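Long-range contacts in inorganic polyphosphate/ATP-glucomannokinase (Arthrobacter sp., PDB 1WOQ), which phosphorylates glucose, and probably mannose, drawing the phosphoryl group from inorganic polyphosphate or ATP: residues 11-16 with 27-32; 38-42 with 64-68. All coordinates share one frame. Residues are numbered along the deposited sequence.

Contact 1 of 2, residues 11-16 with 27-32; sequences NAPLIG and GIVDLK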
loop_
_atom_site.group_PDB
_atom_site.type_symbol
_atom_site.label_atom_id
_atom_site.label_comp_id
_atom_site.label_asym_id
_atom_site.label_seq_id
_atom_site.Cartn_x
_atom_site.Cartn_y
_atom_site.Cartn_z
ATOM N N ASN A 11 6.269 -22.975 -2.821
ATOM C CA ASN A 11 6.537 -23.464 -1.439
ATOM C C ASN A 11 5.442 -23.048 -0.461
ATOM O O ASN A 11 4.284 -22.876 -0.843
ATOM C CB ASN A 11 7.893 -22.945 -0.948
ATOM C CG ASN A 11 9.058 -23.743 -1.503
ATOM O OD1 ASN A 11 9.219 -24.924 -1.188
ATOM N ND2 ASN A 11 9.875 -23.104 -2.333
ATOM N N ALA A 12 5.820 -22.890 0.802
ATOM C CA ALA A 12 4.881 -22.512 1.847
ATOM C C ALA A 12 4.329 -21.102 1.670
ATOM O O ALA A 12 5.079 -20.145 1.470
ATOM C CB ALA A 12 5.548 -22.637 3.213
ATOM N N PRO A 13 2.999 -20.959 1.738
ATOM C CA PRO A 13 2.390 -19.636 1.586
ATOM C C PRO A 13 2.571 -18.837 2.872
ATOM O O PRO A 13 2.974 -19.386 3.901
ATOM C CB PRO A 13 0.929 -19.967 1.305
ATOM C CG PRO A 13 0.712 -21.194 2.134
ATOM C CD PRO A 13 1.965 -22.003 1.853
ATOM N N LEU A 14 2.293 -17.540 2.807
ATOM C CA LEU A 14 2.414 -16.675 3.974
ATOM C C LEU A 14 1.192 -15.777 4.050
ATOM O O LEU A 14 0.642 -15.383 3.023
ATOM C CB LEU A 14 3.670 -15.805 3.876
ATOM C CG LEU A 14 5.038 -16.471 4.061
ATOM C CD1 LEU A 14 6.132 -15.450 3.785
ATOM C CD2 LEU A 14 5.171 -17.019 5.476
ATOM N N ILE A 15 0.768 -15.457 5.267
ATOM C CA ILE A 15 -0.380 -14.583 5.446
ATOM C C ILE A 15 0.065 -13.130 5.345
ATOM O O ILE A 15 1.077 -12.739 5.929
ATOM C CB ILE A 15 -1.053 -14.801 6.827
ATOM C CG1 ILE A 15 -1.711 -16.182 6.871
ATOM C CG2 ILE A 15 -2.081 -13.692 7.091
ATOM C CD1 ILE A 15 -2.241 -16.577 8.250
ATOM N N GLY A 16 -0.688 -12.348 4.578
ATOM C CA GLY A 16 -0.399 -10.933 4.420
ATOM C C GLY A 16 -1.637 -10.177 4.864
ATOM O O GLY A 16 -2.753 -10.592 4.555
ATOM N N GLY A 27 -5.046 -12.229 3.331
ATOM C CA GLY A 27 -5.135 -13.351 2.424
ATOM C C GLY A 27 -3.933 -14.247 2.608
ATOM O O GLY A 27 -2.914 -13.824 3.152
ATOM N N ILE A 28 -4.065 -15.495 2.175
ATOM C CA ILE A 28 -2.977 -16.458 2.251
ATOM C C ILE A 28 -2.314 -16.322 0.889
ATOM O O ILE A 28 -2.941 -16.561 -0.143
ATOM C CB ILE A 28 -3.527 -17.884 2.476
ATOM C CG1 ILE A 28 -4.180 -17.951 3.862
ATOM C CG2 ILE A 28 -2.407 -18.914 2.361
ATOM C CD1 ILE A 28 -4.988 -19.212 4.115
ATOM N N VAL A 29 -1.052 -15.909 0.893
ATOM C CA VAL A 29 -0.329 -15.666 -0.345
ATOM C C VAL A 29 0.630 -16.755 -0.792
ATOM O O VAL A 29 1.476 -17.217 -0.025
ATOM C CB VAL A 29 0.464 -14.340 -0.247
ATOM C CG1 VAL A 29 1.127 -14.015 -1.581
ATOM C CG2 VAL A 29 -0.469 -13.206 0.171
ATOM N N ASP A 30 0.477 -17.154 -2.050
ATOM C CA ASP A 30 1.340 -18.149 -2.674
ATOM C C ASP A 30 2.378 -17.298 -3.401
ATOM O O ASP A 30 2.083 -16.715 -4.445
ATOM C CB ASP A 30 0.551 -18.975 -3.690
ATOM C CG ASP A 30 1.408 -20.010 -4.392
ATOM O OD1 ASP A 30 2.545 -19.677 -4.785
ATOM O OD2 ASP A 30 0.942 -21.155 -4.559
ATOM N N LEU A 31 3.581 -17.210 -2.843
ATOM C CA LEU A 31 4.626 -16.391 -3.439
ATOM C C LEU A 31 5.142 -16.900 -4.780
ATOM O O LEU A 31 5.857 -16.188 -5.486
ATOM C CB LEU A 31 5.781 -16.210 -2.450
ATOM C CG LEU A 31 5.433 -15.275 -1.280
ATOM C CD1 LEU A 31 6.605 -15.161 -0.324
ATOM C CD2 LEU A 31 5.060 -13.903 -1.825
ATOM N N LYS A 32 4.772 -18.122 -5.139
ATOM C CA LYS A 32 5.201 -18.677 -6.415
ATOM C C LYS A 32 4.392 -18.077 -7.560
ATOM O O LYS A 32 4.912 -17.883 -8.659
ATOM C CB LYS A 32 5.055 -20.200 -6.409
ATOM C CG LYS A 32 6.300 -20.938 -5.935
ATOM C CD LYS A 32 6.786 -20.438 -4.583
ATOM C CE LYS A 32 8.110 -21.088 -4.200
ATOM N NZ LYS A 32 8.613 -20.595 -2.885
HETATM O O HOH W 1 4.641 -19.171 -1.156
#

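Contact 2 of 2, residues 38-42 with 64-68; sequences GERFR and ELSAR. With PO4 (phosphate ion), chain E.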
loop_
_atom_site.group_PDB
_atom_site.type_symbol
_atom_site.label_atom_id
_atom_site.label_comp_id
_atom_site.label_asym_id
_atom_site.label_seq_id
_atom_site.Cartn_x
_atom_site.Cartn_y
_atom_site.Cartn_z
ATOM N N GLY A 38 -7.433 -19.180 -2.072
ATOM C CA GLY A 38 -8.755 -18.982 -1.513
ATOM C C GLY A 38 -9.136 -17.514 -1.598
ATOM O O GLY A 38 -8.493 -16.740 -2.313
ATOM N N GLU A 39 -10.167 -17.127 -0.855
ATOM C CA GLU A 39 -10.658 -15.752 -0.858
ATOM C C GLU A 39 -10.001 -14.879 0.205
ATOM O O GLU A 39 -9.546 -15.375 1.236
ATOM C CB GLU A 39 -12.171 -15.743 -0.623
ATOM C CG GLU A 39 -12.959 -16.655 -1.550
ATOM C CD GLU A 39 -12.835 -16.254 -3.004
ATOM O OE1 GLU A 39 -13.227 -15.118 -3.341
ATOM O OE2 GLU A 39 -12.347 -17.075 -3.810
ATOM N N ARG A 40 -9.950 -13.576 -0.047
ATOM C CA ARG A 40 -9.385 -12.658 0.931
ATOM C C ARG A 40 -10.467 -12.480 1.988
ATOM O O ARG A 40 -11.655 -12.645 1.700
ATOM C CB ARG A 40 -9.040 -11.315 0.286
ATOM C CG ARG A 40 -10.215 -10.585 -0.319
ATOM C CD ARG A 40 -9.742 -9.668 -1.433
ATOM N NE ARG A 40 -10.834 -8.904 -2.025
ATOM C CZ ARG A 40 -10.813 -8.417 -3.260
ATOM N NH1 ARG A 40 -9.755 -8.624 -4.033
ATOM N NH2 ARG A 40 -11.845 -7.723 -3.722
ATOM N N PHE A 41 -10.057 -12.160 3.208
ATOM C CA PHE A 41 -10.994 -11.981 4.309
ATOM C C PHE A 41 -10.855 -10.566 4.842
ATOM O O PHE A 41 -9.742 -10.072 5.015
ATOM C CB PHE A 41 -10.686 -12.988 5.414
ATOM C CG PHE A 41 -11.687 -12.989 6.527
ATOM C CD1 PHE A 41 -12.954 -13.530 6.338
ATOM C CD2 PHE A 41 -11.363 -12.449 7.768
ATOM C CE1 PHE A 41 -13.888 -13.535 7.373
ATOM C CE2 PHE A 41 -12.287 -12.450 8.808
ATOM C CZ PHE A 41 -13.554 -12.994 8.610
ATOM N N ARG A 42 -11.982 -9.912 5.108
ATOM C CA ARG A 42 -11.949 -8.540 5.594
ATOM C C ARG A 42 -12.904 -8.259 6.742
ATOM O O ARG A 42 -13.980 -8.849 6.837
ATOM C CB ARG A 42 -12.269 -7.575 4.444
ATOM C CG ARG A 42 -12.316 -6.108 4.858
ATOM C CD ARG A 42 -13.023 -5.230 3.828
ATOM N NE ARG A 42 -12.382 -5.226 2.512
ATOM C CZ ARG A 42 -12.696 -6.050 1.515
ATOM N NH1 ARG A 42 -13.651 -6.958 1.674
ATOM N NH2 ARG A 42 -12.061 -5.958 0.351
ATOM N N GLU A 64 -8.928 -16.172 11.316
ATOM C CA GLU A 64 -9.769 -16.747 10.269
ATOM C C GLU A 64 -8.936 -17.475 9.219
ATOM O O GLU A 64 -9.213 -18.629 8.888
ATOM C CB GLU A 64 -10.596 -15.641 9.601
ATOM C CG GLU A 64 -11.225 -16.002 8.255
ATOM C CD GLU A 64 -12.250 -17.121 8.333
ATOM O OE1 GLU A 64 -12.868 -17.308 9.401
ATOM O OE2 GLU A 64 -12.452 -17.803 7.310
ATOM N N LEU A 65 -7.914 -16.798 8.701
ATOM C CA LEU A 65 -7.055 -17.381 7.675
ATOM C C LEU A 65 -6.253 -18.572 8.180
ATOM O O LEU A 65 -6.057 -19.543 7.451
ATOM C CB LEU A 65 -6.101 -16.314 7.119
ATOM C CG LEU A 65 -6.782 -15.119 6.439
ATOM C CD1 LEU A 65 -5.734 -14.073 6.067
ATOM C CD2 LEU A 65 -7.541 -15.581 5.201
ATOM N N SER A 66 -5.795 -18.501 9.426
ATOM C CA SER A 66 -5.004 -19.582 10.007
ATOM C C SER A 66 -5.817 -20.856 10.220
ATOM O O SER A 66 -5.253 -21.943 10.355
ATOM C CB SER A 66 -4.405 -19.140 11.346
ATOM O OG SER A 66 -3.607 -17.981 11.197
ATOM N N ALA A 67 -7.140 -20.727 10.244
ATOM C CA ALA A 67 -8.008 -21.883 10.455
ATOM C C ALA A 67 -8.349 -22.598 9.154
ATOM O O ALA A 67 -8.938 -23.679 9.167
ATOM C CB ALA A 67 -9.291 -21.450 11.160
ATOM N N ARG A 68 -7.977 -22.001 8.029
ATOM C CA ARG A 68 -8.273 -22.606 6.735
ATOM C C ARG A 68 -7.318 -23.741 6.386
ATOM O O ARG A 68 -6.153 -23.736 6.784
ATOM C CB ARG A 68 -8.248 -21.539 5.643
ATOM C CG ARG A 68 -9.260 -20.443 5.890
ATOM C CD ARG A 68 -9.371 -19.512 4.715
ATOM N NE ARG A 68 -10.341 -18.455 4.973
ATOM C CZ ARG A 68 -10.604 -17.473 4.122
ATOM N NH1 ARG A 68 -9.966 -17.423 2.961
ATOM N NH2 ARG A 68 -11.499 -16.543 4.435
HETATM P P PO4 E . -10.664 -2.209 1.125
HETATM O O1 PO4 E . -11.269 -3.196 0.039
HETATM O O2 PO4 E . -11.514 -1.012 1.491
HETATM O O3 PO4 E . -10.517 -3.158 2.339
HETATM O O4 PO4 E . -9.310 -1.857 0.532
HETATM O O HOH W 2 -13.088 -14.785 2.778
#

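Contact 1 of 2, residues 11-16 with 27-32
Four backbone hydrogen bonds carry this antiparallel pairing. Leu-14 and Val-29 exchange two, Leu-14 N to Val-29 O at 3.0 Å and Val-29 N to Leu-14 O at 2.8 Å; Gly-16 and Gly-27 do the same, with Gly-16 N to Gly-27 O at 3.0 Å and Gly-27 N to Gly-16 O at 3.1 Å. Between these rings sits the non-hydrogen-bonded pair Ile-15 and Ile-28. The two strands form the N-terminal beta hairpin of an actin-like ATPase domain, the fold of ROK kinases, where a hairpin of this kind opens the first sheet. Ile-15 CG1 lies 4.3 Å from Ile-28 CG1 on the side covered by Leu-65 of helix 51-66, Pro-13 CB is 3.7 Å from Ile-28 CG2, and Leu-14 CD1 meets Leu-31 CD1 at 4.1 Å beneath helix 250-262. Beyond the last bridge, water 1 links the two segments, donating to Ala-12 O and accepting from Leu-31 N, each at 2.8 Å. Asp-30 OD1 takes Lys-32 N at 2.7 Å, an Asx turn where the chain leaves the strand.

Contact 2 of 2, residues 38-42 with 64-68
Arg-68 reaches back from just past helix 51-66 with an extended side chain: chi1 m, chi2 to chi4 near 180°. That reach sets its NH1 2.7 Å from Glu-39 O, a hydrogen bond near the guanidinium plane. The helix packs here on edge strand 35-44 of the first sheet in the actin-like ROK fold. Water 2 adds a second link, accepting from Arg-68 NH2 at 2.9 Å and donating to Arg-40 O at 2.8 Å. Glu-64, four residues earlier, has chi1 t, laying CG over the face of Phe-41, 3.4 Å from the ring centroid and 7° off its normal, a CH-pi contact; chi2 p turns the carboxylate so OE2 meets Arg-68 NE at 3.2 Å in a salt bridge. Phe-41, chi1 t, points toward the helix, and its CB touches Leu-65 CD2 at 4.1 Å. Arg-42 is out of reach of residues 64-68; its NE binds O3 of a phosphate, probably from the crystallisation liquor, at 2.8 Å. Packing at this surface therefore rests on an arginine shared between a carboxylate and one strand carbonyl, with a second reached through water, and on the aliphatic part of that acid as an apolar partner of the phenyl ring.

In the fold
From the N terminus the chain runs up strand 14-19, turns, and returns along strand 23-30, so contact 1 closes the hairpin across ten intervening residues. Strand 35-44 then lines up beside 23-30 as the outermost strand at that side of the sheet, and helix 51-66 brings the chain back over the sheet, where contact 2 closes a second loop of 21 residues. The two loops follow in series, neither nesting nor crossing. Their centres lie about 12 Å apart, and Leu-65 joins them: its CD1 comes 3.8 Å from Ile-15 CG2. Together they bind the N-terminal hairpin, the edge strand and the first helix into one layered unit.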